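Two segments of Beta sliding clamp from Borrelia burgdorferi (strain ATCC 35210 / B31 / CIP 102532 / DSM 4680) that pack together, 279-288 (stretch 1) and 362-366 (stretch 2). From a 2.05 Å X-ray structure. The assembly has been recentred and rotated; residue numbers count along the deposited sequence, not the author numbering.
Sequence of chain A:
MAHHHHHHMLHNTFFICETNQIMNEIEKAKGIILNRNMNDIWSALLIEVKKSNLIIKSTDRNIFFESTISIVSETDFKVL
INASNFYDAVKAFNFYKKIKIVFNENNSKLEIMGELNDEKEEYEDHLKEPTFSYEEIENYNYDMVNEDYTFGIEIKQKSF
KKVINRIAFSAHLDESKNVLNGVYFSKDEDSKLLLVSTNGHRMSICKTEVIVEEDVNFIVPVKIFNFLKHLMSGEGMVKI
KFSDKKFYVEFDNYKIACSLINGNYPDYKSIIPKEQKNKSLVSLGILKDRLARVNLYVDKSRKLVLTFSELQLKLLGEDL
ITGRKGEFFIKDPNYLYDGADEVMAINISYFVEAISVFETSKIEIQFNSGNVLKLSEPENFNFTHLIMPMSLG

Stretch 1 (279-288) KSLVSLGILK
Stretch 2 362-366: KIEIQ

Four backbone hydrogen bonds fix this contact, in two antiparallel rings. Ser280 N donates to Ile365 O at 2.8 Å, and Ile365 N returns a bond to Ser280 O at 3.0 Å; two residues along, Val282 N reaches Ile363 O at 3.0 Å and Ile363 N reaches Val282 O at 2.8 Å. The first of these is the most bent, with an N-H...O angle of 142°, against 157° to 167° for the other three. Its acceptor is also shared: the Ser280 side chain, chi1 in p at 83°, turns its OG back to donate to Ile365 O at 3.0 Å, so a buried hydroxyl is satisfied by the strand beside it.

The register follows directly. Strand 279-283 runs against strand 362-366, their directions 153° apart and their axes approaching to 4.6 Å. The hydrogen-bonded pairs Ser280-Ile365 and Val282-Ile363 have CA-CA distances of 5.1 and 5.4 Å; the non-hydrogen-bonded pairs Lys279-Gln366, Leu281-Glu364 and Ser283-Lys362 draw in to 4.3, 4.7 and 4.4 Å. The closer pairs suit CA-H...O contacts, as from Glu364 CA to Ser280 O at 3.4 Å and from Leu281 CA to Ile363 O at 3.5 Å. Phi near -125° to -130° with psi of 115° to 153° builds most of both strands. A water adds a polar link, donating to Ser280 O at 2.7 Å and accepting from Gln366 NE2 at 3.0 Å.

Alternation sorts the side chains. Ser280, Val282, Ile363 and Ile365 share the buried face. Val282 (chi1 t) sets CB 4.1 Å from CG2 of Ile363 (t, t) and CG2 4.1 Å from CD1 of Ile365 (m, t).

At Ser283 the chain turns into a helix, with phi/psi shifting from -67/126 to -69/-49 at Leu284. Ser283 holds the N-cap position without a side-chain capping bond; its carbonyl O accepts from Leu287 N at 3.0 Å. The helix and the second strand have N-to-C directions 73° apart, their axes come within 8.1 Å, and two leucines, both t, p, bridge that gap: Leu284 CD1 lies 4.2 Å from Ile363 CB, while Leu287, whose CA-to-CB bond points toward the strand, brings CD2 to 4.2 Å from both Ile363 CG2 and Ile365 CD1. Gly285, Ile286 and Lys288 make no contact.

The other face is more open and joins Leu281 to the aliphatic segments of Lys362 and Glu364, and Lys279 to Gln366. Leu281 (t, p) places CD2 3.8 Å from Lys362 CD and CD1 3.9 Å from Glu364 CG, and Lys279 CB meets Gln366 CG at 3.9 Å.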

# COMPACT_ATOMS: atom_id res chain seq x y z
N LYS A 279 9.89 35.34 -17.30
CA LYS A 279 8.94 35.12 -16.22
C LYS A 279 7.66 34.48 -16.74
O LYS A 279 7.09 34.95 -17.72
CB LYS A 279 8.58 36.43 -15.50
CG LYS A 279 9.76 37.30 -15.07
CD LYS A 279 9.26 38.60 -14.45
CE LYS A 279 10.25 39.17 -13.44
NZ LYS A 279 11.64 39.13 -13.96
N SER A 280 7.19 33.45 -16.03
CA SER A 280 5.96 32.76 -16.41
C SER A 280 5.04 32.67 -15.21
O SER A 280 5.48 32.71 -14.06
CB SER A 280 6.22 31.34 -16.96
OG SER A 280 6.37 30.41 -15.90
N LEU A 281 3.74 32.60 -15.49
CA LEU A 281 2.71 32.44 -14.48
C LEU A 281 1.83 31.29 -14.94
O LEU A 281 1.26 31.35 -16.03
CB LEU A 281 1.87 33.71 -14.31
CG LEU A 281 0.91 33.69 -13.12
CD1 LEU A 281 1.68 33.69 -11.81
CD2 LEU A 281 -0.04 34.86 -13.17
N VAL A 282 1.77 30.22 -14.14
CA VAL A 282 1.12 28.97 -14.56
C VAL A 282 0.08 28.55 -13.53
O VAL A 282 0.32 28.63 -12.32
CB VAL A 282 2.14 27.83 -14.76
CG1 VAL A 282 1.46 26.64 -15.44
CG2 VAL A 282 3.34 28.31 -15.58
N SER A 283 -1.06 28.09 -14.03
CA SER A 283 -2.09 27.55 -13.16
C SER A 283 -1.59 26.26 -12.51
O SER A 283 -1.16 25.34 -13.20
CB SER A 283 -3.36 27.31 -13.97
OG SER A 283 -4.22 26.39 -13.32
N LEU A 284 -1.65 26.21 -11.17
CA LEU A 284 -0.98 25.14 -10.41
C LEU A 284 -1.65 23.78 -10.62
O LEU A 284 -0.96 22.79 -10.87
CB LEU A 284 -0.95 25.49 -8.92
CG LEU A 284 -0.13 24.58 -8.00
CD1 LEU A 284 1.35 24.57 -8.37
CD2 LEU A 284 -0.33 24.98 -6.53
N GLY A 285 -2.97 23.72 -10.48
CA GLY A 285 -3.66 22.44 -10.61
C GLY A 285 -3.44 21.80 -11.96
O GLY A 285 -3.23 20.59 -12.07
N ILE A 286 -3.47 22.60 -13.02
CA ILE A 286 -3.26 22.07 -14.36
C ILE A 286 -1.80 21.68 -14.57
O ILE A 286 -1.50 20.66 -15.20
CB ILE A 286 -3.77 23.08 -15.41
CG1 ILE A 286 -5.30 22.98 -15.48
CG2 ILE A 286 -3.15 22.81 -16.77
CD1 ILE A 286 -6.00 24.27 -15.52
N LEU A 287 -0.87 22.47 -14.04
CA LEU A 287 0.52 22.05 -14.07
C LEU A 287 0.69 20.68 -13.39
O LEU A 287 1.33 19.78 -13.95
CB LEU A 287 1.42 23.09 -13.39
CG LEU A 287 2.90 22.72 -13.45
CD1 LEU A 287 3.30 22.43 -14.90
CD2 LEU A 287 3.73 23.87 -12.87
N LYS A 288 0.10 20.51 -12.20
CA LYS A 288 0.24 19.23 -11.50
C LYS A 288 -0.31 18.08 -12.34
O LYS A 288 0.33 17.04 -12.47
CB LYS A 288 -0.47 19.26 -10.15
CG LYS A 288 0.22 20.03 -9.05
CD LYS A 288 -0.44 19.68 -7.72
CE LYS A 288 -0.64 20.91 -6.87
NZ LYS A 288 -1.43 20.63 -5.65
N LYS A 362 -2.01 29.99 -8.65
CA LYS A 362 -1.01 30.07 -9.70
C LYS A 362 0.38 29.99 -9.09
O LYS A 362 0.56 30.20 -7.89
CB LYS A 362 -1.18 31.36 -10.51
CG LYS A 362 -2.61 31.53 -11.03
CD LYS A 362 -2.66 32.26 -12.36
CE LYS A 362 -4.09 32.32 -12.92
NZ LYS A 362 -4.34 31.21 -13.93
N ILE A 363 1.37 29.69 -9.92
CA ILE A 363 2.76 29.62 -9.50
C ILE A 363 3.61 30.46 -10.45
O ILE A 363 3.39 30.45 -11.66
CB ILE A 363 3.25 28.16 -9.44
CG1 ILE A 363 4.67 28.08 -8.91
CG2 ILE A 363 3.16 27.51 -10.81
CD1 ILE A 363 5.21 26.64 -8.78
N GLU A 364 4.57 31.19 -9.89
CA GLU A 364 5.52 31.93 -10.71
C GLU A 364 6.74 31.06 -10.96
O GLU A 364 7.28 30.46 -10.03
CB GLU A 364 5.93 33.24 -10.03
CG GLU A 364 4.79 34.04 -9.43
CD GLU A 364 5.29 35.22 -8.60
OE1 GLU A 364 5.93 34.98 -7.56
OE2 GLU A 364 5.04 36.38 -8.98
N ILE A 365 7.15 30.97 -12.22
CA ILE A 365 8.35 30.25 -12.63
C ILE A 365 9.19 31.22 -13.45
O ILE A 365 8.76 31.67 -14.52
CB ILE A 365 8.04 28.99 -13.43
CG1 ILE A 365 7.16 28.04 -12.61
CG2 ILE A 365 9.34 28.31 -13.85
CD1 ILE A 365 6.53 26.92 -13.43
N GLN A 366 10.36 31.58 -12.93
CA GLN A 366 11.20 32.59 -13.54
C GLN A 366 12.62 32.06 -13.64
O GLN A 366 13.05 31.22 -12.83
CB GLN A 366 11.18 33.87 -12.70
CG GLN A 366 9.77 34.33 -12.38
CD GLN A 366 9.75 35.48 -11.41
OE1 GLN A 366 10.78 35.89 -10.88
NE2 GLN A 366 8.56 36.02 -11.17
O HOH W 1 6.47 35.04 -13.16